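PDB 1ZBS: uncharacterized protein from Porphyromonas gingivalis, which is of unknown function but probably acts as an N-acetylglucosamine kinase with the ATPase-like fold shared by sugar kinases, Hsp70 and actin. Local coordinates for residues A[34-38]-A[39-43]; A[43-46]-A[47-51]; A[63-67]-A[68-72]; A[76-79]-A[80-83]. One frame throughout, in Å; residues are numbered along the deposited sequence.

Contact 1: residues A[34-38]-A[39-43]; sequences FQQDR and NEIDT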
ATOM      1  N   PHE A  34      17.629   9.334   7.932  1.00 63.45           N
ATOM      2  CA  PHE A  34      17.271   7.918   7.978  1.00 63.79           C
ATOM      3  C   PHE A  34      17.078   7.340   6.586  1.00 63.32           C
ATOM      4  O   PHE A  34      17.334   6.159   6.350  1.00 63.42           O
ATOM      5  CB  PHE A  34      15.977   7.711   8.768  1.00 65.89           C
ATOM      6  CG  PHE A  34      15.667   6.267   9.057  1.00 67.44           C
ATOM      7  CD1 PHE A  34      14.364   5.784   8.959  1.00 68.87           C
ATOM      8  CD2 PHE A  34      16.677   5.394   9.450  1.00 68.07           C
ATOM      9  CE1 PHE A  34      14.071   4.449   9.254  1.00 69.69           C
ATOM     10  CE2 PHE A  34      16.399   4.060   9.748  1.00 69.71           C
ATOM     11  CZ  PHE A  34      15.091   3.585   9.648  1.00 69.80           C
ATOM     12  N   GLN A  35      16.622   8.186   5.670  1.00 62.46           N
ATOM     13  CA  GLN A  35      16.364   7.774   4.301  1.00 62.21           C
ATOM     14  C   GLN A  35      17.615   7.917   3.443  1.00 62.00           C
ATOM     15  O   GLN A  35      17.854   7.108   2.547  1.00 62.90           O
ATOM     16  CB  GLN A  35      15.226   8.621   3.729  1.00 62.20           C
ATOM     17  CG  GLN A  35      14.364   7.917   2.698  1.00 62.14           C
ATOM     18  CD  GLN A  35      12.925   8.401   2.735  1.00 61.30           C
ATOM     19  OE1 GLN A  35      12.216   8.205   3.726  1.00 58.97           O
ATOM     20  NE2 GLN A  35      12.493   9.048   1.663  1.00 61.27           N
ATOM     21  N   GLN A  36      18.410   8.945   3.732  1.00 61.34           N
ATOM     22  CA  GLN A  36      19.648   9.214   3.000  1.00 60.27           C
ATOM     23  C   GLN A  36      20.853   8.978   3.908  1.00 59.39           C
ATOM     24  O   GLN A  36      20.690   8.707   5.099  1.00 58.27           O
ATOM     25  CB  GLN A  36      19.651  10.658   2.482  1.00 59.99           C
ATOM     26  CG  GLN A  36      18.601  10.937   1.409  1.00 61.10           C
ATOM     27  CD  GLN A  36      18.321  12.418   1.230  1.00 61.76           C
ATOM     28  OE1 GLN A  36      17.791  13.075   2.129  1.00 61.34           O
ATOM     29  NE2 GLN A  36      18.677  12.953   0.066  1.00 62.31           N
ATOM     30  N   ASP A  37      22.059   9.077   3.349  1.00 59.30           N
ATOM     31  CA  ASP A  37      23.274   8.865   4.132  1.00 58.70           C
ATOM     32  C   ASP A  37      24.209  10.075   4.171  1.00 58.05           C
ATOM     33  O   ASP A  37      23.897  11.139   3.641  1.00 58.59           O
ATOM     34  CB  ASP A  37      24.036   7.637   3.614  1.00 58.61           C
ATOM     35  CG  ASP A  37      24.623   7.846   2.233  1.00 59.52           C
ATOM     36  OD1 ASP A  37      25.145   6.868   1.660  1.00 60.14           O
ATOM     37  OD2 ASP A  37      24.573   8.981   1.716  1.00 60.70           O
ATOM     38  N   ARG A  38      25.365   9.884   4.798  1.00 55.92           N
ATOM     39  CA  ARG A  38      26.362  10.935   4.972  1.00 53.62           C
ATOM     40  C   ARG A  38      26.586  11.896   3.796  1.00 54.12           C
ATOM     41  O   ARG A  38      26.198  13.071   3.863  1.00 54.62           O
ATOM     42  CB  ARG A  38      27.700  10.307   5.366  1.00 53.77           C
ATOM     43  CG  ARG A  38      28.780  11.306   5.771  1.00 52.85           C
ATOM     44  CD  ARG A  38      28.600  11.818   7.204  1.00 52.80           C
ATOM     45  NE  ARG A  38      28.654  10.730   8.189  1.00 52.74           N
ATOM     46  CZ  ARG A  38      28.771  10.908   9.504  1.00 52.42           C
ATOM     47  NH1 ARG A  38      28.810   9.858  10.311  1.00 50.91           N
ATOM     48  NH2 ARG A  38      28.861  12.137  10.009  1.00 51.51           N
ATOM     49  N   ASN A  39      27.202  11.411   2.720  1.00 53.49           N
ATOM     50  CA  ASN A  39      27.507  12.273   1.587  1.00 53.08           C
ATOM     51  C   ASN A  39      26.409  12.490   0.547  1.00 51.49           C
ATOM     52  O   ASN A  39      26.459  13.463  -0.221  1.00 49.61           O
ATOM     53  CB  ASN A  39      28.814  11.810   0.900  1.00 56.80           C
ATOM     54  CG  ASN A  39      28.731  10.391   0.350  1.00 56.51           C
ATOM     55  OD1 ASN A  39      27.945  10.106  -0.564  1.00 59.24           O
ATOM     56  ND2 ASN A  39      29.548   9.492   0.902  1.00 56.13           N
ATOM     57  N   GLU A  40      25.406  11.621   0.509  1.00 50.84           N
ATOM     58  CA  GLU A  40      24.337  11.820  -0.470  1.00 50.53           C
ATOM     59  C   GLU A  40      23.468  12.989  -0.007  1.00 49.82           C
ATOM     60  O   GLU A  40      22.601  13.458  -0.743  1.00 51.16           O
ATOM     61  CB  GLU A  40      23.491  10.552  -0.644  1.00 49.32           C
ATOM     62  CG  GLU A  40      22.405  10.349   0.383  1.00 49.04           C
ATOM     63  CD  GLU A  40      21.407   9.289  -0.050  1.00 50.31           C
ATOM     64  OE1 GLU A  40      20.781   9.470  -1.127  1.00 50.88           O
ATOM     65  OE2 GLU A  40      21.252   8.273   0.676  1.00 51.51           O
ATOM     66  N   ILE A  41      23.709  13.449   1.221  1.00 50.44           N
ATOM     67  CA  ILE A  41      22.988  14.597   1.778  1.00 50.76           C
ATOM     68  C   ILE A  41      24.009  15.705   2.032  1.00 50.69           C
ATOM     69  O   ILE A  41      23.659  16.873   2.226  1.00 50.29           O
ATOM     70  CB  ILE A  41      22.277  14.256   3.125  1.00 51.65           C
ATOM     71  CG1 ILE A  41      21.380  15.428   3.538  1.00 50.39           C
ATOM     72  CG2 ILE A  41      23.309  14.018   4.233  1.00 46.47           C
ATOM     73  CD1 ILE A  41      20.458  15.912   2.417  1.00 50.55           C
ATOM     74  N   ASP A  42      25.283  15.313   2.021  1.00 51.46           N
ATOM     75  CA  ASP A  42      26.401  16.232   2.239  1.00 51.11           C
ATOM     76  C   ASP A  42      26.554  17.058   0.969  1.00 50.37           C
ATOM     77  O   ASP A  42      27.244  18.081   0.943  1.00 51.06           O
ATOM     78  CB  ASP A  42      27.682  15.432   2.477  1.00 52.86           C
ATOM     79  CG  ASP A  42      28.625  16.108   3.438  1.00 52.28           C
ATOM     80  OD1 ASP A  42      28.272  16.246   4.633  1.00 50.90           O
ATOM     81  OD2 ASP A  42      29.729  16.505   3.001  1.00 56.73           O
ATOM     82  N   THR A  43      25.907  16.587  -0.089  1.00 49.75           N
ATOM     83  CA  THR A  43      25.948  17.259  -1.370  1.00 51.27           C
ATOM     84  C   THR A  43      24.825  18.277  -1.479  1.00 51.40           C
ATOM     85  O   THR A  43      25.007  19.370  -2.032  1.00 51.12           O
ATOM     86  CB  THR A  43      25.837  16.246  -2.529  1.00 53.20           C
ATOM     87  OG1 THR A  43      25.287  16.897  -3.686  1.00 50.35           O
ATOM     88  CG2 THR A  43      24.957  15.075  -2.123  1.00 51.37           C
TER
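Asp37 and Glu40 exchange hydrogen bonds between side chain and backbone at the start of helix 38-53. Glu40 N donates to Asp37 OD2 over 3.0 Å; OD2 sits too close to Glu40 CG in the model, which leaves its exact place less sure. In return Asp37 N reaches Glu40 OE2 at 2.9 Å, a weak bond bent to 128° at the hydrogen. Glu40 can turn back because CG stands between its own N and carbonyl carbon (chi1 83°), from where the extended chain runs toward the preceding loop. The two carboxylates, 71° apart in plane, bring like charges close, though the separation of 3.6 Å between Asp37 OD2 and Glu40 OE2 shares the doubt about OD2.

Van der Waals packing flanks this exchange. Gln36 CB lies 3.4 Å from Glu40 CD, its chain crossing that of Glu40 at about a right angle, while its OE1 is bonded by Asn32 N. Beyond, the buried Ile41 turns its CG2 methyl to two carbonyls, 3.0 Å from Asp37 O and 3.1 Å from Arg38 O.

The other charged groups find partners outside this pair: Arg38 makes a salt bridge with Glu80 of helix 75-85, and Asp42 with Arg46 one turn on. With Asp37 as N-cap and Glu40 three residues later, the reciprocal pair is a capping box.

Contact 2: residues A[43-46]-A[47-51]; sequences TALR and SEVLP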
ATOM      1  N   THR A  43      25.907  16.587  -0.089  1.00 49.75           N
ATOM      2  CA  THR A  43      25.948  17.259  -1.370  1.00 51.27           C
ATOM      3  C   THR A  43      24.825  18.277  -1.479  1.00 51.40           C
ATOM      4  O   THR A  43      25.007  19.370  -2.032  1.00 51.12           O
ATOM      5  CB  THR A  43      25.837  16.246  -2.529  1.00 53.20           C
ATOM      6  OG1 THR A  43      25.287  16.897  -3.686  1.00 50.35           O
ATOM      7  CG2 THR A  43      24.957  15.075  -2.123  1.00 51.37           C
ATOM      8  N   ALA A  44      23.664  17.921  -0.943  1.00 52.59           N
ATOM      9  CA  ALA A  44      22.508  18.815  -0.973  1.00 54.15           C
ATOM     10  C   ALA A  44      22.760  20.028  -0.082  1.00 54.84           C
ATOM     11  O   ALA A  44      22.332  21.144  -0.388  1.00 54.16           O
ATOM     12  CB  ALA A  44      21.264  18.075  -0.504  1.00 51.65           C
ATOM     13  N   LEU A  45      23.464  19.797   1.021  1.00 55.79           N
ATOM     14  CA  LEU A  45      23.778  20.861   1.963  1.00 58.74           C
ATOM     15  C   LEU A  45      24.607  21.975   1.331  1.00 60.22           C
ATOM     16  O   LEU A  45      24.272  23.153   1.463  1.00 60.40           O
ATOM     17  CB  LEU A  45      24.519  20.293   3.178  1.00 58.12           C
ATOM     18  CG  LEU A  45      23.720  20.089   4.467  1.00 58.22           C
ATOM     19  CD1 LEU A  45      22.440  19.332   4.175  1.00 59.57           C
ATOM     20  CD2 LEU A  45      24.572  19.327   5.483  1.00 58.90           C
ATOM     21  N   ARG A  46      25.676  21.607   0.633  1.00 61.98           N
ATOM     22  CA  ARG A  46      26.539  22.610   0.024  1.00 64.33           C
ATOM     23  C   ARG A  46      26.315  22.881  -1.456  1.00 64.34           C
ATOM     24  O   ARG A  46      27.199  23.408  -2.132  1.00 65.02           O
ATOM     25  CB  ARG A  46      28.011  22.256   0.280  1.00 65.55           C
ATOM     26  CG  ARG A  46      28.439  20.860  -0.140  1.00 66.59           C
ATOM     27  CD  ARG A  46      29.568  20.385   0.770  1.00 68.31           C
ATOM     28  NE  ARG A  46      30.188  19.135   0.339  1.00 68.80           N
ATOM     29  CZ  ARG A  46      31.050  18.441   1.080  1.00 69.12           C
ATOM     30  NH1 ARG A  46      31.576  17.317   0.613  1.00 70.39           N
ATOM     31  NH2 ARG A  46      31.376  18.861   2.295  1.00 67.37           N
ATOM     32  N   SER A  47      25.135  22.535  -1.959  1.00 64.99           N
ATOM     33  CA  SER A  47      24.807  22.772  -3.362  1.00 66.03           C
ATOM     34  C   SER A  47      23.414  23.378  -3.436  1.00 66.56           C
ATOM     35  O   SER A  47      23.028  23.965  -4.447  1.00 67.20           O
ATOM     36  CB  SER A  47      24.834  21.465  -4.159  1.00 66.88           C
ATOM     37  OG  SER A  47      23.721  20.649  -3.838  1.00 68.70           O
ATOM     38  N   GLU A  48      22.668  23.233  -2.343  1.00 66.02           N
ATOM     39  CA  GLU A  48      21.312  23.756  -2.266  1.00 65.05           C
ATOM     40  C   GLU A  48      21.141  24.678  -1.066  1.00 64.34           C
ATOM     41  O   GLU A  48      20.506  25.728  -1.165  1.00 64.55           O
ATOM     42  CB  GLU A  48      20.308  22.602  -2.168  1.00 64.95           C
ATOM     43  CG  GLU A  48      20.386  21.601  -3.315  1.00 65.38           C
ATOM     44  CD  GLU A  48      19.340  20.499  -3.215  1.00 64.84           C
ATOM     45  OE1 GLU A  48      18.133  20.801  -3.326  1.00 65.59           O
ATOM     46  OE2 GLU A  48      19.727  19.329  -3.022  1.00 65.35           O
ATOM     47  N   VAL A  49      21.709  24.286   0.067  1.00 62.90           N
ATOM     48  CA  VAL A  49      21.578  25.087   1.276  1.00 62.15           C
ATOM     49  C   VAL A  49      22.578  26.233   1.343  1.00 61.41           C
ATOM     50  O   VAL A  49      22.185  27.392   1.474  1.00 61.91           O
ATOM     51  CB  VAL A  49      21.738  24.221   2.546  1.00 61.81           C
ATOM     52  CG1 VAL A  49      21.317  25.021   3.767  1.00 59.96           C
ATOM     53  CG2 VAL A  49      20.916  22.949   2.425  1.00 59.87           C
ATOM     54  N   LEU A  50      23.865  25.911   1.255  1.00 60.78           N
ATOM     55  CA  LEU A  50      24.915  26.928   1.316  1.00 61.46           C
ATOM     56  C   LEU A  50      24.749  28.048   0.300  1.00 60.25           C
ATOM     57  O   LEU A  50      24.847  29.217   0.645  1.00 61.06           O
ATOM     58  CB  LEU A  50      26.294  26.289   1.133  1.00 62.47           C
ATOM     59  CG  LEU A  50      27.213  26.271   2.360  1.00 64.10           C
ATOM     60  CD1 LEU A  50      28.542  25.655   1.964  1.00 64.75           C
ATOM     61  CD2 LEU A  50      27.419  27.685   2.898  1.00 63.93           C
ATOM     62  N   PRO A  51      24.508  27.704  -0.973  1.00 59.50           N
ATOM     63  CA  PRO A  51      24.340  28.747  -1.992  1.00 58.09           C
ATOM     64  C   PRO A  51      23.111  29.629  -1.774  1.00 55.67           C
ATOM     65  O   PRO A  51      23.019  30.727  -2.324  1.00 56.47           O
ATOM     66  CB  PRO A  51      24.265  27.946  -3.293  1.00 58.98           C
ATOM     67  CG  PRO A  51      23.654  26.648  -2.857  1.00 60.83           C
ATOM     68  CD  PRO A  51      24.413  26.362  -1.578  1.00 60.44           C
TER
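Ser47 turns its hydroxyl back along the helix onto Thr43, OG donating to Thr43 O at 2.6 Å and tilted 34° from the carbonyl plane. A chi1 of 72° puts OG between the serine's own N and carbonyl carbon, facing the preceding turn.

Glu48 runs out extended and lays its carboxylate beside Ala44, OE2 lying 3.2 Å from Ala44 CB; its OE1 has a weak hydrogen bond to Thr28 of strand 21-29. On the buried side Leu45 and Val49 meet lightly through methyls, CD1 to CG2 at 4.3 Å, and both also lean on Met85 of helix 75-85. Leu50 brings CD1 to within 3.8 Å of Arg46 CB, while the extended Arg46 chain leads away to a salt bridge with Asp42.

The backbone is wider here than in a regular alpha-helix. Ala44 O accepts from both Glu48 N and Val49 N, the latter at 3.2 Å, and Leu50 N reaches Leu45 O at 2.8 Å with a fairly straight 161° at the hydrogen. Bonds spanning five residues, from Val49 to Ala44 and from Leu50 to Leu45, mark a wider pi-type turn within helix 38-53.

Contact 3: residues A[63-67]-A[68-72]; sequences VYFYG and AGCTP
Cys70 folds back over the end of strand 62-67, and its side chain reaches Gly67 and Phe65. Its CB comes first, 3.2 Å from Gly67 O. With SG anti to the carbonyl carbon (chi1 -72°), the sulfur then lies 3.3 Å from the same Gly67 O and 3.7 Å from Phe65 CE1. SG meets the ring at its edge: it is 5.0 Å from the Phe65 centroid and 82° off the ring normal, so it looks at the CE1 and CD1 rim and not at the face.

The turn brings Cys70 back to the strand end. Cys70 N donates to Gly67 O at 3.2 Å from above the carbonyl plane, closing a type II beta turn whose third residue, Gly69, has the positive phi such a turn calls for. Cys70 is also the centre of an inverse gamma turn, closed by a weak bond from Thr71 N to Gly69 O.

Around the pair, Leu78 and Leu82 of helix 75-85 touch Phe65, and Val94 and Pro33 touch Cys70. Apart from Gly67 O, the neighbours of the buried thiol are thus mostly apolar; dispersion, with perhaps a weak attraction between the sulfur and the slightly positive rim of the ring, probably accounts for the contact.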
ATOM      1  N   VAL A  63      21.726  26.938  14.483  1.00 38.89           N
ATOM      2  CA  VAL A  63      20.870  26.309  13.483  1.00 39.19           C
ATOM      3  C   VAL A  63      19.989  25.256  14.160  1.00 38.75           C
ATOM      4  O   VAL A  63      20.459  24.467  14.989  1.00 37.06           O
ATOM      5  CB  VAL A  63      21.717  25.657  12.345  1.00 41.30           C
ATOM      6  CG1 VAL A  63      22.988  25.072  12.912  1.00 42.91           C
ATOM      7  CG2 VAL A  63      20.914  24.560  11.655  1.00 40.55           C
ATOM      8  N   TYR A  64      18.708  25.275  13.803  1.00 39.26           N
ATOM      9  CA  TYR A  64      17.715  24.347  14.339  1.00 40.65           C
ATOM     10  C   TYR A  64      17.017  23.654  13.165  1.00 39.76           C
ATOM     11  O   TYR A  64      16.316  24.287  12.367  1.00 37.72           O
ATOM     12  CB  TYR A  64      16.676  25.088  15.195  1.00 40.17           C
ATOM     13  CG  TYR A  64      17.265  25.935  16.301  1.00 40.80           C
ATOM     14  CD1 TYR A  64      17.497  27.297  16.116  1.00 41.49           C
ATOM     15  CD2 TYR A  64      17.579  25.376  17.539  1.00 41.10           C
ATOM     16  CE1 TYR A  64      18.025  28.089  17.142  1.00 41.84           C
ATOM     17  CE2 TYR A  64      18.108  26.151  18.568  1.00 41.97           C
ATOM     18  CZ  TYR A  64      18.325  27.509  18.367  1.00 42.59           C
ATOM     19  OH  TYR A  64      18.825  28.281  19.398  1.00 42.81           O
ATOM     20  N   PHE A  65      17.231  22.348  13.066  1.00 40.58           N
ATOM     21  CA  PHE A  65      16.667  21.553  11.992  1.00 40.17           C
ATOM     22  C   PHE A  65      15.596  20.595  12.485  1.00 39.14           C
ATOM     23  O   PHE A  65      15.762  19.923  13.501  1.00 37.62           O
ATOM     24  CB  PHE A  65      17.784  20.774  11.293  1.00 41.94           C
ATOM     25  CG  PHE A  65      17.341  20.065  10.053  1.00 42.65           C
ATOM     26  CD1 PHE A  65      16.804  18.781  10.122  1.00 43.03           C
ATOM     27  CD2 PHE A  65      17.430  20.697   8.815  1.00 43.38           C
ATOM     28  CE1 PHE A  65      16.358  18.138   8.974  1.00 44.31           C
ATOM     29  CE2 PHE A  65      16.987  20.065   7.658  1.00 44.91           C
ATOM     30  CZ  PHE A  65      16.450  18.783   7.736  1.00 46.14           C
ATOM     31  N   TYR A  66      14.492  20.555  11.753  1.00 39.83           N
ATOM     32  CA  TYR A  66      13.375  19.683  12.069  1.00 42.62           C
ATOM     33  C   TYR A  66      13.022  18.923  10.799  1.00 45.23           C
ATOM     34  O   TYR A  66      12.764  19.531   9.756  1.00 44.60           O
ATOM     35  CB  TYR A  66      12.178  20.514  12.522  1.00 41.70           C
ATOM     36  CG  TYR A  66      12.403  21.251  13.820  1.00 40.66           C
ATOM     37  CD1 TYR A  66      12.407  20.569  15.034  1.00 40.12           C
ATOM     38  CD2 TYR A  66      12.612  22.634  13.835  1.00 40.03           C
ATOM     39  CE1 TYR A  66      12.608  21.239  16.236  1.00 39.76           C
ATOM     40  CE2 TYR A  66      12.817  23.317  15.034  1.00 39.82           C
ATOM     41  CZ  TYR A  66      12.810  22.609  16.233  1.00 39.19           C
ATOM     42  OH  TYR A  66      12.998  23.264  17.423  1.00 38.29           O
ATOM     43  N   GLY A  67      13.017  17.597  10.875  1.00 46.92           N
ATOM     44  CA  GLY A  67      12.688  16.808   9.700  1.00 50.49           C
ATOM     45  C   GLY A  67      12.323  15.370  10.001  1.00 51.90           C
ATOM     46  O   GLY A  67      12.793  14.795  10.985  1.00 51.95           O
ATOM     47  N   ALA A  68      11.480  14.788   9.156  1.00 53.58           N
ATOM     48  CA  ALA A  68      11.067  13.402   9.337  1.00 55.24           C
ATOM     49  C   ALA A  68      12.263  12.496   9.059  1.00 56.31           C
ATOM     50  O   ALA A  68      12.928  12.639   8.035  1.00 57.09           O
ATOM     51  CB  ALA A  68       9.921  13.066   8.389  1.00 55.63           C
ATOM     52  N   GLY A  69      12.536  11.573   9.977  1.00 56.53           N
ATOM     53  CA  GLY A  69      13.659  10.667   9.809  1.00 56.45           C
ATOM     54  C   GLY A  69      14.794  11.036  10.746  1.00 57.13           C
ATOM     55  O   GLY A  69      15.782  10.312  10.879  1.00 56.22           O
ATOM     56  N   CYS A  70      14.650  12.177  11.403  1.00 57.41           N
ATOM     57  CA  CYS A  70      15.671  12.627  12.326  1.00 58.21           C
ATOM     58  C   CYS A  70      15.557  11.889  13.649  1.00 59.78           C
ATOM     59  O   CYS A  70      15.477  12.488  14.723  1.00 58.48           O
ATOM     60  CB  CYS A  70      15.571  14.136  12.524  1.00 57.05           C
ATOM     61  SG  CYS A  70      16.131  15.040  11.066  1.00 53.34           S
ATOM     62  N   THR A  71      15.543  10.566  13.549  1.00 61.73           N
ATOM     63  CA  THR A  71      15.458   9.706  14.715  1.00 64.08           C
ATOM     64  C   THR A  71      16.593  10.051  15.674  1.00 64.76           C
ATOM     65  O   THR A  71      17.645  10.532  15.259  1.00 65.36           O
ATOM     66  CB  THR A  71      15.575   8.229  14.302  1.00 64.96           C
ATOM     67  OG1 THR A  71      16.037   7.452  15.414  1.00 68.30           O
ATOM     68  CG2 THR A  71      16.539   8.082  13.137  1.00 64.72           C
ATOM     69  N   PRO A  72      16.390   9.812  16.976  1.00 65.25           N
ATOM     70  CA  PRO A  72      17.427  10.112  17.968  1.00 65.95           C
ATOM     71  C   PRO A  72      18.688   9.269  17.772  1.00 66.70           C
ATOM     72  O   PRO A  72      19.636   9.363  18.550  1.00 67.44           O
ATOM     73  CB  PRO A  72      16.726   9.822  19.295  1.00 66.18           C
ATOM     74  CG  PRO A  72      15.746   8.743  18.930  1.00 64.93           C
ATOM     75  CD  PRO A  72      15.191   9.250  17.623  1.00 64.85           C
TER

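Contact 4: residues A[76-79]-A[80-83]; sequences PMLN and EALD
Leu78 and Leu82 make the close-packed face, one helical turn apart. Leu78 CG lies 3.9 Å from Leu82 CD1, the two chains crossing at a slant, and Leu82 CG sits 3.2 Å from Leu78 O. Their backbones are tied by Leu82 N to Leu78 O, 2.8 Å long and nearly straight at 165°. Alongside, Ala81 N donates to Met77 O at 3.1 Å, and the small Ala81 CB only grazes Leu78 CD1. Met77, modelled as selenomethionine, leads away from this turn toward Arg38.

The exposed side, with Pro76 and Glu80, has few side-chain contacts apart from one close pass. Glu80 points back toward the start of the helix: with CG anti to its carbonyl carbon (chi1 -65°), that atom passes 3.1 Å from Pro76 O. The carboxylate OE2 is 3.2 Å from the same oxygen, two acceptors close together and probably unfavourable, while OE1 has its salt bridge to Arg38. At the border, against strand 91-95, Asn79 and Asp83 are joined by a regular backbone bond, Asp83 N to Asn79 O at 2.9 Å, and hardly meet through their side chains; the Asn79 amide makes a weak bond to Ile92 O.

Helix 75-85 is the connection of a beta-alpha-beta unit: its leucines lie on Phe65 of strand 62-67 and on Val94 and Ile92 of strand 91-95, and Ala81 packs against Asp42 and Leu45 of helix 38-53.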
ATOM      1  N   PRO A  76      22.359  12.675  14.993  1.00 63.71           N
ATOM      2  CA  PRO A  76      23.755  13.111  15.128  1.00 63.86           C
ATOM      3  C   PRO A  76      24.570  13.019  13.844  1.00 63.44           C
ATOM      4  O   PRO A  76      25.730  13.419  13.809  1.00 64.20           O
ATOM      5  CB  PRO A  76      24.299  12.193  16.220  1.00 64.31           C
ATOM      6  CG  PRO A  76      23.500  10.945  16.039  1.00 64.80           C
ATOM      7  CD  PRO A  76      22.108  11.498  15.847  1.00 64.32           C
HETATM    8  N   MSE A  77      23.963  12.493  12.793  1.00 63.44           N
HETATM    9  CA  MSE A  77      24.653  12.360  11.525  1.00 63.63           C
HETATM   10  C   MSE A  77      24.449  13.649  10.729  1.00 61.07           C
HETATM   11  O   MSE A  77      25.391  14.205  10.159  1.00 61.06           O
HETATM   12  CB  MSE A  77      24.109  11.134  10.778  1.00 67.04           C
HETATM   13  CG  MSE A  77      24.831  10.782   9.488  1.00 71.85           C
HETATM   14 SE   MSE A  77      24.318  11.914   7.998  1.00 80.20          SE
HETATM   15  CE  MSE A  77      22.955  10.777   7.206  1.00 78.12           C
ATOM     16  N   LEU A  78      23.216  14.135  10.699  1.00 59.19           N
ATOM     17  CA  LEU A  78      22.919  15.369   9.985  1.00 56.83           C
ATOM     18  C   LEU A  78      23.560  16.522  10.741  1.00 55.08           C
ATOM     19  O   LEU A  78      23.918  17.540  10.156  1.00 53.70           O
ATOM     20  CB  LEU A  78      21.408  15.576   9.897  1.00 55.18           C
ATOM     21  CG  LEU A  78      20.918  16.801   9.124  1.00 53.04           C
ATOM     22  CD1 LEU A  78      21.547  16.856   7.742  1.00 50.96           C
ATOM     23  CD2 LEU A  78      19.402  16.726   9.030  1.00 52.80           C
ATOM     24  N   ASN A  79      23.702  16.347  12.051  1.00 54.91           N
ATOM     25  CA  ASN A  79      24.310  17.361  12.902  1.00 55.18           C
ATOM     26  C   ASN A  79      25.763  17.546  12.466  1.00 55.58           C
ATOM     27  O   ASN A  79      26.264  18.668  12.417  1.00 54.99           O
ATOM     28  CB  ASN A  79      24.236  16.925  14.371  1.00 54.32           C
ATOM     29  CG  ASN A  79      24.778  17.979  15.325  1.00 54.20           C
ATOM     30  OD1 ASN A  79      25.938  18.384  15.234  1.00 53.23           O
ATOM     31  ND2 ASN A  79      23.938  18.423  16.253  1.00 53.63           N
ATOM     32  N   GLU A  80      26.431  16.444  12.136  1.00 55.99           N
ATOM     33  CA  GLU A  80      27.819  16.499  11.694  1.00 57.16           C
ATOM     34  C   GLU A  80      27.930  17.142  10.319  1.00 56.09           C
ATOM     35  O   GLU A  80      28.835  17.939  10.071  1.00 57.10           O
ATOM     36  CB  GLU A  80      28.423  15.096  11.644  1.00 59.28           C
ATOM     37  CG  GLU A  80      28.530  14.425  12.998  1.00 63.21           C
ATOM     38  CD  GLU A  80      29.210  13.073  12.917  1.00 66.27           C
ATOM     39  OE1 GLU A  80      30.355  13.018  12.416  1.00 67.97           O
ATOM     40  OE2 GLU A  80      28.601  12.068  13.351  1.00 67.80           O
ATOM     41  N   ALA A  81      27.005  16.786   9.432  1.00 54.51           N
ATOM     42  CA  ALA A  81      26.972  17.324   8.074  1.00 52.26           C
ATOM     43  C   ALA A  81      26.729  18.827   8.109  1.00 51.23           C
ATOM     44  O   ALA A  81      27.400  19.589   7.413  1.00 50.63           O
ATOM     45  CB  ALA A  81      25.868  16.635   7.271  1.00 51.99           C
ATOM     46  N   LEU A  82      25.757  19.243   8.916  1.00 50.40           N
ATOM     47  CA  LEU A  82      25.426  20.659   9.062  1.00 50.53           C
ATOM     48  C   LEU A  82      26.604  21.386   9.688  1.00 51.39           C
ATOM     49  O   LEU A  82      26.991  22.465   9.240  1.00 50.65           O
ATOM     50  CB  LEU A  82      24.198  20.831   9.958  1.00 48.79           C
ATOM     51  CG  LEU A  82      22.825  20.489   9.368  1.00 48.96           C
ATOM     52  CD1 LEU A  82      21.813  20.359  10.494  1.00 46.43           C
ATOM     53  CD2 LEU A  82      22.401  21.563   8.374  1.00 47.44           C
ATOM     54  N   ASP A  83      27.173  20.787  10.726  1.00 52.30           N
ATOM     55  CA  ASP A  83      28.301  21.391  11.405  1.00 54.17           C
ATOM     56  C   ASP A  83      29.481  21.619  10.451  1.00 53.90           C
ATOM     57  O   ASP A  83      30.304  22.502  10.680  1.00 52.96           O
ATOM     58  CB  ASP A  83      28.719  20.527  12.598  1.00 56.93           C
ATOM     59  CG  ASP A  83      29.729  21.220  13.492  1.00 60.46           C
ATOM     60  OD1 ASP A  83      30.933  21.186  13.158  1.00 61.04           O
ATOM     61  OD2 ASP A  83      29.314  21.809  14.521  1.00 60.89           O
TER

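In the fold
The four contacts follow one another within the first third of the chain, in the part built on the mixed sheet of strands 21-29, 11-18, 2-7, 62-67 and 91-95. Contacts 1 and 2 share Thr43 and helix 38-53, their centres about 12 Å apart. Contact 3 ends strand 62-67, and contact 4 lies on the helix that follows; these centres are about 10 Å apart. Contact 4 touches all three others, meeting contact 1 through the Arg38 to Glu80 salt bridge, and Phe34 of contact 1 packs on Gly69 of contact 3. Contacts 2 and 3 do not touch. Helix 75-85 thus packs on strands 62-67 and 91-95 and, at its flank, against helix 38-53.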